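Local coordinates for protein intradiol ring-cleavage dioxygenase (Streptomyces sp. SirexAA-E, PDB 4ILV) that probably cleaves the aromatic ring of catechol-type compounds between the two hydroxyl-bearing carbons, using oxygen and a bound ferric ion, and is secreted with a fused carbohydrate-binding module, at residues Phe86-Thr91 and Leu116-Pro121; Gly126-Ile131 and Pro153-Asp158; Thr145-Pro150 and Leu165-Arg170. One frame throughout, in Å; residues are numbered along the deposited sequence.

Contact 1. Residues Phe86-Thr91 and Leu116-Pro121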
loop_
_atom_site.group_PDB
_atom_site.type_symbol
_atom_site.label_atom_id
_atom_site.label_comp_id
_atom_site.label_asym_id
_atom_site.label_seq_id
_atom_site.Cartn_x
_atom_site.Cartn_y
_atom_site.Cartn_z
ATOM N N PHE A 86 -1.068 5.441 2.906
ATOM C CA PHE A 86 -1.847 4.451 2.165
ATOM C C PHE A 86 -3.288 4.918 1.944
ATOM O O PHE A 86 -3.874 5.573 2.804
ATOM C CB PHE A 86 -1.893 3.132 2.940
ATOM C CG PHE A 86 -0.574 2.389 3.008
ATOM C CD1 PHE A 86 -0.196 1.545 1.979
ATOM C CD2 PHE A 86 0.247 2.492 4.117
ATOM C CE1 PHE A 86 0.982 0.827 2.046
ATOM C CE2 PHE A 86 1.436 1.776 4.199
ATOM C CZ PHE A 86 1.805 0.948 3.165
ATOM N N TRP A 87 -3.854 4.597 0.788
ATOM C CA TRP A 87 -5.301 4.705 0.617
ATOM C C TRP A 87 -5.798 3.615 -0.343
ATOM O O TRP A 87 -5.008 3.063 -1.116
ATOM C CB TRP A 87 -5.731 6.125 0.196
ATOM C CG TRP A 87 -5.383 6.513 -1.207
ATOM C CD1 TRP A 87 -6.243 6.589 -2.273
ATOM C CD2 TRP A 87 -4.097 6.906 -1.701
ATOM N NE1 TRP A 87 -5.566 6.988 -3.397
ATOM C CE2 TRP A 87 -4.249 7.194 -3.076
ATOM C CE3 TRP A 87 -2.828 7.020 -1.122
ATOM C CZ2 TRP A 87 -3.180 7.590 -3.881
ATOM C CZ3 TRP A 87 -1.763 7.417 -1.926
ATOM C CH2 TRP A 87 -1.949 7.697 -3.290
ATOM N N GLN A 88 -7.090 3.292 -0.279
ATOM C CA GLN A 88 -7.619 2.138 -1.008
ATOM C C GLN A 88 -9.131 2.119 -0.978
ATOM O O GLN A 88 -9.749 2.813 -0.171
ATOM C CB GLN A 88 -7.152 0.835 -0.359
ATOM C CG GLN A 88 -7.779 0.614 1.035
ATOM C CD GLN A 88 -7.525 -0.764 1.598
ATOM O OE1 GLN A 88 -6.473 -1.027 2.185
ATOM N NE2 GLN A 88 -8.490 -1.659 1.428
ATOM N N ALA A 89 -9.722 1.287 -1.828
ATOM C CA ALA A 89 -11.172 1.098 -1.803
ATOM C C ALA A 89 -11.563 0.167 -0.669
ATOM O O ALA A 89 -10.736 -0.621 -0.193
ATOM C CB ALA A 89 -11.654 0.535 -3.135
ATOM N N ASP A 90 -12.826 0.246 -0.244
ATOM C CA ASP A 90 -13.351 -0.673 0.756
ATOM C C ASP A 90 -13.659 -2.018 0.104
ATOM O O ASP A 90 -13.332 -2.220 -1.066
ATOM C CB ASP A 90 -14.564 -0.075 1.506
ATOM C CG ASP A 90 -15.784 0.161 0.615
ATOM O OD1 ASP A 90 -15.869 -0.382 -0.516
ATOM O OD2 ASP A 90 -16.685 0.901 1.083
ATOM N N THR A 91 -14.255 -2.944 0.850
ATOM C CA THR A 91 -14.499 -4.289 0.316
ATOM C C THR A 91 -15.423 -4.281 -0.905
ATOM O O THR A 91 -15.428 -5.216 -1.701
ATOM C CB THR A 91 -15.058 -5.244 1.382
ATOM O OG1 THR A 91 -14.983 -6.582 0.891
ATOM C CG2 THR A 91 -16.538 -4.909 1.727
ATOM N N LEU A 116 0.506 -2.561 7.865
ATOM C CA LEU A 116 -0.797 -1.980 7.539
ATOM C C LEU A 116 -1.868 -3.022 7.758
ATOM O O LEU A 116 -1.880 -4.047 7.079
ATOM C CB LEU A 116 -0.845 -1.540 6.087
ATOM C CG LEU A 116 -2.192 -0.920 5.672
ATOM C CD1 LEU A 116 -2.358 0.442 6.299
ATOM C CD2 LEU A 116 -2.266 -0.818 4.173
ATOM N N ARG A 117 -2.751 -2.781 8.723
ATOM C CA ARG A 117 -3.871 -3.691 8.940
ATOM C C ARG A 117 -5.100 -3.149 8.228
ATOM O O ARG A 117 -5.539 -2.032 8.511
ATOM C CB ARG A 117 -4.175 -3.857 10.420
ATOM C CG ARG A 117 -5.273 -4.888 10.660
ATOM C CD ARG A 117 -5.791 -4.837 12.084
ATOM N NE ARG A 117 -6.995 -5.650 12.254
ATOM C CZ ARG A 117 -7.820 -5.538 13.290
ATOM N NH1 ARG A 117 -7.569 -4.641 14.237
ATOM N NH2 ARG A 117 -8.899 -6.311 13.378
ATOM N N THR A 118 -5.668 -3.938 7.322
ATOM C CA THR A 118 -6.736 -3.416 6.468
ATOM C C THR A 118 -7.649 -4.566 6.040
ATOM O O THR A 118 -7.661 -5.605 6.691
ATOM C CB THR A 118 -6.117 -2.641 5.255
ATOM O OG1 THR A 118 -7.143 -2.005 4.488
ATOM C CG2 THR A 118 -5.273 -3.566 4.351
ATOM N N ILE A 119 -8.448 -4.383 4.991
ATOM C CA ILE A 119 -9.138 -5.531 4.385
ATOM C C ILE A 119 -8.778 -5.566 2.910
ATOM O O ILE A 119 -8.267 -4.586 2.379
ATOM C CB ILE A 119 -10.708 -5.531 4.600
ATOM C CG1 ILE A 119 -11.317 -4.154 4.354
ATOM C CG2 ILE A 119 -11.044 -5.931 6.035
ATOM C CD1 ILE A 119 -11.449 -3.755 2.890
ATOM N N VAL A 120 -9.034 -6.683 2.251
ATOM C CA VAL A 120 -8.698 -6.792 0.839
ATOM C C VAL A 120 -9.581 -5.802 0.092
ATOM O O VAL A 120 -10.800 -5.862 0.219
ATOM C CB VAL A 120 -8.945 -8.226 0.341
ATOM C CG1 VAL A 120 -8.690 -8.339 -1.149
ATOM C CG2 VAL A 120 -8.052 -9.222 1.118
ATOM N N PRO A 121 -8.975 -4.857 -0.653
ATOM C CA PRO A 121 -9.835 -3.897 -1.361
ATOM C C PRO A 121 -10.690 -4.574 -2.431
ATOM O O PRO A 121 -10.260 -5.540 -3.065
ATOM C CB PRO A 121 -8.847 -2.927 -2.004
ATOM C CG PRO A 121 -7.532 -3.726 -2.118
ATOM C CD PRO A 121 -7.541 -4.637 -0.910
HETATM O O HOH W 1 -12.462 -7.755 1.325
#
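Two strands from the two facing sheets of the dioxygenase beta-sandwich, 83-87 and 113-119, meet here through their side chains and the loops that follow them. The amide of Q88 carries the polar part. Its OE1 accepts a hydrogen bond from T118 OG1; Q88 OE1 and T118 OG1 are 2.6 Å apart, tip to tip. Its NE2 uses both hydrogens. One N-H of Q88 NE2 runs almost straight, at 175°, to I119 O, 3.1 Å away. The other turns back to A89 O, 3.0 Å from Q88 NE2. Both acceptors lie close to the amide plane, so the two NE2 bonds hold this buried amide in its rotation, while T118 OG1 approaches OE1 from above the plane. CG of Q88 sits in the crowded position between N and C (chi1 68°), and the chain then extends across to T118. T118 OG1, anti to its own N, points back at it.

Along the strands, L116 CD2 lies over one face of the F86 ring, toward its rim, in a CH-pi contact 4.0 Å from the centroid. L116 CG is anti to the backbone N, which carries the methyl toward F86. I131 and V133 of strand 130-136 also pack on F86.

Beyond Q88 the loops meet. P121 CB packs on A89 O, and D90 OD1 accepts hydrogen bonds from the backbone N of G92 and of A94. I119 CG1 is also in the crowded position (chi1 45°), and I119 CD1 reaches T91 N at 3.6 Å. A water bridges T91 OG1 and V120 O, 2.8 Å from each, and donates to V120 O.

Contact 2. Residues Gly126-Ile131 and Pro153-Asp158. With FE (Fe (III) ion), chain C; EDO (1,2-ethanediol), chain D.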
loop_
_atom_site.group_PDB
_atom_site.type_symbol
_atom_site.label_atom_id
_atom_site.label_comp_id
_atom_site.label_asym_id
_atom_site.label_seq_id
_atom_site.Cartn_x
_atom_site.Cartn_y
_atom_site.Cartn_z
ATOM N N GLY A 126 -12.812 -1.082 -14.426
ATOM C CA GLY A 126 -11.623 -0.867 -15.220
ATOM C C GLY A 126 -10.293 -1.191 -14.560
ATOM O O GLY A 126 -9.267 -1.161 -15.226
ATOM N N ARG A 127 -10.290 -1.504 -13.270
ATOM C CA ARG A 127 -9.015 -1.694 -12.577
ATOM C C ARG A 127 -8.912 -3.050 -11.909
ATOM O O ARG A 127 -9.886 -3.573 -11.359
ATOM C CB ARG A 127 -8.783 -0.598 -11.523
ATOM C CG ARG A 127 -8.777 0.824 -12.062
ATOM C CD ARG A 127 -7.446 1.535 -11.873
ATOM N NE ARG A 127 -6.305 0.635 -11.994
ATOM C CZ ARG A 127 -5.245 0.679 -11.194
ATOM N NH1 ARG A 127 -5.184 1.586 -10.222
ATOM N NH2 ARG A 127 -4.245 -0.184 -11.365
ATOM N N THR A 128 -7.703 -3.598 -11.920
ATOM C CA THR A 128 -7.409 -4.762 -11.106
ATOM C C THR A 128 -7.326 -4.331 -9.641
ATOM O O THR A 128 -7.404 -3.140 -9.330
ATOM C CB THR A 128 -6.104 -5.436 -11.534
ATOM O OG1 THR A 128 -6.007 -6.720 -10.909
ATOM C CG2 THR A 128 -4.910 -4.578 -11.145
ATOM N N ARG A 129 -7.186 -5.297 -8.740
ATOM C CA ARG A 129 -7.156 -5.005 -7.316
ATOM C C ARG A 129 -5.831 -4.321 -6.906
ATOM O O ARG A 129 -4.749 -4.754 -7.321
ATOM C CB ARG A 129 -7.344 -6.308 -6.547
ATOM C CG ARG A 129 -7.908 -6.106 -5.172
ATOM C CD ARG A 129 -8.091 -7.423 -4.456
ATOM N NE ARG A 129 -8.787 -8.407 -5.276
ATOM C CZ ARG A 129 -10.105 -8.534 -5.376
ATOM N NH1 ARG A 129 -10.929 -7.723 -4.708
ATOM N NH2 ARG A 129 -10.593 -9.488 -6.156
ATOM N N HIS A 130 -5.904 -3.279 -6.077
ATOM C CA HIS A 130 -4.696 -2.538 -5.695
ATOM C C HIS A 130 -4.854 -1.731 -4.414
ATOM O O HIS A 130 -5.949 -1.362 -4.031
ATOM C CB HIS A 130 -4.289 -1.567 -6.816
ATOM C CG HIS A 130 -5.342 -0.541 -7.125
ATOM N ND1 HIS A 130 -6.478 -0.839 -7.846
ATOM C CD2 HIS A 130 -5.449 0.767 -6.778
ATOM C CE1 HIS A 130 -7.236 0.242 -7.940
ATOM N NE2 HIS A 130 -6.635 1.231 -7.301
ATOM N N ILE A 131 -3.724 -1.418 -3.791
ATOM C CA ILE A 131 -3.672 -0.476 -2.683
ATOM C C ILE A 131 -2.750 0.670 -3.087
ATOM O O ILE A 131 -1.642 0.431 -3.576
ATOM C CB ILE A 131 -3.102 -1.154 -1.425
ATOM C CG1 ILE A 131 -4.096 -2.179 -0.882
ATOM C CG2 ILE A 131 -2.779 -0.119 -0.355
ATOM C CD1 ILE A 131 -3.514 -3.019 0.269
ATOM N N PRO A 153 -7.221 -12.246 -11.872
ATOM C CA PRO A 153 -7.500 -12.257 -13.310
ATOM C C PRO A 153 -7.318 -10.884 -13.964
ATOM O O PRO A 153 -6.815 -10.817 -15.080
ATOM C CB PRO A 153 -8.962 -12.720 -13.374
ATOM C CG PRO A 153 -9.108 -13.598 -12.181
ATOM C CD PRO A 153 -8.269 -12.944 -11.105
ATOM N N ARG A 154 -7.677 -9.805 -13.272
ATOM C CA ARG A 154 -7.574 -8.479 -13.875
ATOM C C ARG A 154 -6.145 -7.976 -14.072
ATOM O O ARG A 154 -5.921 -6.957 -14.718
ATOM C CB ARG A 154 -8.438 -7.468 -13.119
ATOM C CG ARG A 154 -9.938 -7.660 -13.363
ATOM C CD ARG A 154 -10.732 -6.617 -12.603
ATOM N NE ARG A 154 -12.150 -6.676 -12.926
ATOM C CZ ARG A 154 -12.978 -5.645 -12.814
ATOM N NH1 ARG A 154 -14.253 -5.795 -13.143
ATOM N NH2 ARG A 154 -12.531 -4.466 -12.384
ATOM N N ASN A 155 -5.172 -8.705 -13.542
ATOM C CA ASN A 155 -3.773 -8.377 -13.813
ATOM C C ASN A 155 -3.453 -8.532 -15.300
ATOM O O ASN A 155 -2.533 -7.904 -15.809
ATOM C CB ASN A 155 -2.840 -9.250 -12.978
ATOM C CG ASN A 155 -2.893 -8.910 -11.497
ATOM O OD1 ASN A 155 -3.497 -7.902 -11.075
ATOM N ND2 ASN A 155 -2.270 -9.754 -10.694
ATOM N N THR A 156 -4.238 -9.359 -15.995
ATOM C CA THR A 156 -4.056 -9.548 -17.426
ATOM C C THR A 156 -4.843 -8.531 -18.245
ATOM O O THR A 156 -4.571 -8.344 -19.427
ATOM C CB THR A 156 -4.461 -10.967 -17.875
ATOM O OG1 THR A 156 -5.878 -11.119 -17.754
ATOM C CG2 THR A 156 -3.774 -12.016 -17.020
ATOM N N THR A 157 -5.825 -7.878 -17.632
ATOM C CA THR A 157 -6.649 -6.926 -18.378
ATOM C C THR A 157 -6.261 -5.473 -18.111
ATOM O O THR A 157 -6.479 -4.602 -18.951
ATOM C CB THR A 157 -8.162 -7.117 -18.093
ATOM O OG1 THR A 157 -8.408 -7.002 -16.689
ATOM C CG2 THR A 157 -8.625 -8.484 -18.562
ATOM N N ASP A 158 -5.679 -5.215 -16.945
ATOM C CA ASP A 158 -5.375 -3.849 -16.533
ATOM C C ASP A 158 -3.979 -3.457 -17.006
ATOM O O ASP A 158 -2.975 -3.940 -16.484
ATOM C CB ASP A 158 -5.488 -3.734 -15.010
ATOM C CG ASP A 158 -5.356 -2.302 -14.501
ATOM O OD1 ASP A 158 -4.806 -1.435 -15.210
ATOM O OD2 ASP A 158 -5.795 -2.047 -13.363
HETATM FE FE FE C . -7.540 3.185 -7.199
HETATM C C1 EDO D . -7.293 4.800 -10.039
HETATM O O1 EDO D . -6.651 3.715 -9.345
HETATM C C2 EDO D . -8.459 5.363 -9.212
HETATM O O2 EDO D . -8.125 5.400 -7.808
HETATM O O HOH W 2 -3.816 -6.880 -8.314
#
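A single carboxylate oxygen, D158 OD2, takes three N-H groups from the neighbouring segment. R127 grips it side-on, with R127 NE and NH2 each 3.1 Å from D158 OD2, in a salt bridge whose flat groups stand perpendicular. The NE bond uses the syn lone pair. T128 N comes to the anti lone pair of D158 OD2, at 2.9 Å. D158 OD1 is held by the backbone N of L160.

R127 is bent at chi2 and chi3. This bend brings R127 NH1 over the centre of the H130 ring and to O1 of an ethanediol, 2.7 Å from NH1. The ethanediol, probably from the crystallisation liquor, binds the iron through both oxygens. H130 NE2 coordinates the same iron at 2.2 Å. H130 ND1 donates to T128 O at 2.9 Å, in the ring plane, which sets the rotation of the imidazole. The nearby carboxylate may temper the arginine charge beside the iron.

R154 is extended from CG to NE and slides past T128. Its NH2 donates to R127 O and also to Y124 O. T128 OG1 donates to N155 OD1, and N155 ND2 reaches F149 O.

Y95, Y124 and H132 complete the protein ligands of the metal. Two tyrosines and two histidines around Fe(III) are the hallmark of the intradiol dioxygenase active site, here with R127 in the second shell and D158 holding R127.

Contact 3. Residues Thr145-Pro150 and Leu165-Arg170; sequences TQLYFP and LLMNVR
M167 and F149 lie side by side and point the same way, and the methyl CE of M167 sits squarely over the centre of the F149 ring. M167 CE is 3.4 Å from the centroid of the F149 ring and 12° off its normal, a CH-pi contact. The bend at chi3 of M167 (-75°) turns this methyl onto the face. The sulfur SD is farther off and oblique, so the Met-aromatic contact is secondary to the CH-pi contact of CE. L147 CB lies against M167 CG, and F180 of strand 175-183 touches both L147 and M167.

Y148 and L165 cross obliquely. L165 CB meets the edge of the Y148 ring, 3.8 Å from Y148 CD2. F161 meets the same ring edge-to-face, and Y148 OH is hydrogen-bonded to Q39 OE1. At one end T145 and L165 meet tip to tip, with L165 CD2 close to T145 OG1, whose hydrogen-bond partner is P37 O. At the other end P150 and V169 cross at about a right angle, with P150 CD 3.5 Å from V169 CG2. L166 CD2 folds against the backbone of F149.

The backbones join in a single bridge between Y148 and L166. Y148 N donates to L165 O at 2.9 Å, and M167 N donates to Y148 O at 3.0 Å, almost straight at 175°. This is where the end of strand 143-148, outermost in one sheet, meets the approach to strand 168-172, outermost in the other.

The polar link between these edges thus rests on the backbone N and O of Y148, and apolar packing holds the rest.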
loop_
_atom_site.group_PDB
_atom_site.type_symbol
_atom_site.label_atom_id
_atom_site.label_comp_id
_atom_site.label_asym_id
_atom_site.label_seq_id
_atom_site.Cartn_x
_atom_site.Cartn_y
_atom_site.Cartn_z
ATOM N N THR A 145 2.915 5.407 -5.886
ATOM C CA THR A 145 2.878 4.091 -6.513
ATOM C C THR A 145 1.698 3.255 -6.046
ATOM O O THR A 145 0.837 3.736 -5.312
ATOM C CB THR A 145 4.238 3.343 -6.310
ATOM O OG1 THR A 145 4.277 2.165 -7.112
ATOM C CG2 THR A 145 4.465 2.970 -4.852
ATOM N N GLN A 146 1.646 2.005 -6.487
ATOM C CA GLN A 146 0.568 1.106 -6.094
ATOM C C GLN A 146 1.083 -0.297 -5.786
ATOM O O GLN A 146 2.149 -0.693 -6.264
ATOM C CB GLN A 146 -0.461 1.009 -7.221
ATOM C CG GLN A 146 -1.041 2.337 -7.625
ATOM C CD GLN A 146 -2.051 2.213 -8.743
ATOM O OE1 GLN A 146 -2.701 1.174 -8.901
ATOM N NE2 GLN A 146 -2.196 3.278 -9.527
ATOM N N LEU A 147 0.317 -1.053 -5.005
ATOM C CA LEU A 147 0.642 -2.454 -4.758
ATOM C C LEU A 147 -0.421 -3.372 -5.344
ATOM O O LEU A 147 -1.618 -3.095 -5.223
ATOM C CB LEU A 147 0.777 -2.713 -3.259
ATOM C CG LEU A 147 1.722 -1.768 -2.512
ATOM C CD1 LEU A 147 1.756 -2.122 -1.032
ATOM C CD2 LEU A 147 3.137 -1.772 -3.111
ATOM N N TYR A 148 0.013 -4.471 -5.959
ATOM C CA TYR A 148 -0.910 -5.408 -6.607
ATOM C C TYR A 148 -0.921 -6.762 -5.918
ATOM O O TYR A 148 -0.052 -7.056 -5.095
ATOM C CB TYR A 148 -0.578 -5.578 -8.093
ATOM C CG TYR A 148 -0.751 -4.302 -8.884
ATOM C CD1 TYR A 148 -2.012 -3.858 -9.244
ATOM C CD2 TYR A 148 0.346 -3.538 -9.264
ATOM C CE1 TYR A 148 -2.186 -2.694 -9.965
ATOM C CE2 TYR A 148 0.182 -2.366 -9.985
ATOM C CZ TYR A 148 -1.097 -1.950 -10.326
ATOM O OH TYR A 148 -1.294 -0.793 -11.042
ATOM N N PHE A 149 -1.914 -7.574 -6.277
ATOM C CA PHE A 149 -2.173 -8.868 -5.663
ATOM C C PHE A 149 -1.882 -9.987 -6.636
ATOM O O PHE A 149 -2.228 -9.883 -7.812
ATOM C CB PHE A 149 -3.653 -8.954 -5.230
ATOM C CG PHE A 149 -3.985 -8.042 -4.092
ATOM C CD1 PHE A 149 -4.153 -8.543 -2.814
ATOM C CD2 PHE A 149 -4.083 -6.675 -4.291
ATOM C CE1 PHE A 149 -4.431 -7.695 -1.749
ATOM C CE2 PHE A 149 -4.372 -5.818 -3.235
ATOM C CZ PHE A 149 -4.542 -6.333 -1.959
ATOM N N PRO A 150 -1.269 -11.078 -6.143
ATOM C CA PRO A 150 -0.922 -12.209 -7.002
ATOM C C PRO A 150 -2.162 -12.976 -7.431
ATOM O O PRO A 150 -3.077 -13.164 -6.633
ATOM C CB PRO A 150 -0.055 -13.086 -6.088
ATOM C CG PRO A 150 -0.555 -12.793 -4.714
ATOM C CD PRO A 150 -0.902 -11.321 -4.736
ATOM N N LEU A 165 5.384 -4.591 -8.907
ATOM C CA LEU A 165 4.666 -4.029 -7.769
ATOM C C LEU A 165 3.751 -5.061 -7.105
ATOM O O LEU A 165 2.876 -4.705 -6.296
ATOM C CB LEU A 165 3.875 -2.798 -8.209
ATOM C CG LEU A 165 4.756 -1.645 -8.704
ATOM C CD1 LEU A 165 3.938 -0.623 -9.467
ATOM C CD2 LEU A 165 5.479 -0.976 -7.553
ATOM N N LEU A 166 3.964 -6.340 -7.426
ATOM C CA LEU A 166 3.223 -7.427 -6.773
ATOM C C LEU A 166 3.693 -7.634 -5.343
ATOM O O LEU A 166 4.891 -7.659 -5.070
ATOM C CB LEU A 166 3.387 -8.736 -7.542
ATOM C CG LEU A 166 2.444 -9.031 -8.714
ATOM C CD1 LEU A 166 2.946 -10.244 -9.507
ATOM C CD2 LEU A 166 1.009 -9.259 -8.248
ATOM N N MET A 167 2.750 -7.738 -4.428
ATOM C CA MET A 167 3.003 -8.248 -3.083
ATOM C C MET A 167 3.080 -9.764 -3.152
ATOM O O MET A 167 2.529 -10.370 -4.070
ATOM C CB MET A 167 1.828 -7.897 -2.160
ATOM C CG MET A 167 1.629 -6.406 -1.927
ATOM S SD MET A 167 0.233 -6.074 -0.836
ATOM C CE MET A 167 -1.135 -6.381 -1.951
ATOM N N ASN A 168 3.754 -10.382 -2.187
ATOM C CA ASN A 168 3.501 -11.786 -1.892
ATOM C C ASN A 168 2.302 -11.814 -0.954
ATOM O O ASN A 168 2.203 -10.993 -0.064
ATOM C CB ASN A 168 4.683 -12.456 -1.206
ATOM C CG ASN A 168 5.804 -12.819 -2.174
ATOM O OD1 ASN A 168 5.693 -12.633 -3.386
ATOM N ND2 ASN A 168 6.888 -13.360 -1.633
ATOM N N VAL A 169 1.387 -12.748 -1.159
ATOM C CA VAL A 169 0.200 -12.839 -0.315
ATOM C C VAL A 169 -0.098 -14.288 -0.004
ATOM O O VAL A 169 -0.177 -15.112 -0.911
ATOM C CB VAL A 169 -1.041 -12.222 -0.996
ATOM C CG1 VAL A 169 -2.316 -12.454 -0.134
ATOM C CG2 VAL A 169 -0.821 -10.744 -1.257
ATOM N N ARG A 170 -0.247 -14.607 1.275
ATOM C CA ARG A 170 -0.585 -15.970 1.652
ATOM C C ARG A 170 -1.740 -15.963 2.641
ATOM O O ARG A 170 -2.012 -14.952 3.286
ATOM C CB ARG A 170 0.624 -16.689 2.248
ATOM C CG ARG A 170 1.090 -16.113 3.570
ATOM C CD ARG A 170 2.389 -16.785 4.028
ATOM N NE ARG A 170 2.680 -16.473 5.427
ATOM C CZ ARG A 170 3.698 -16.975 6.119
ATOM N NH1 ARG A 170 4.563 -17.827 5.549
ATOM N NH2 ARG A 170 3.850 -16.620 7.389
#

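Contacts 1 and 3 join the two sheets of the sandwich, and contact 2 holds an iron ligand. Contacts 1 and 2 have centres about 15 Å apart and meet where P121 O takes a probable hydrogen bond from R129 NH1, at 2.8 Å. Contacts 2 and 3 lie on neighbouring strands: I131 O and L147 N are 2.8 Å apart. R127 of contact 2 also reaches contact 3: R127 NH1 is 2.8 Å from Q146 OE1, a probable hydrogen bond, so contact 3 borders the pocket where the ethanediol lies. Contact 1 approaches the metal through A89, whose side chain is about 6 Å from the iron. P121 CD packs on F149 CZ at 3.6 Å, joining contacts 1 and 3.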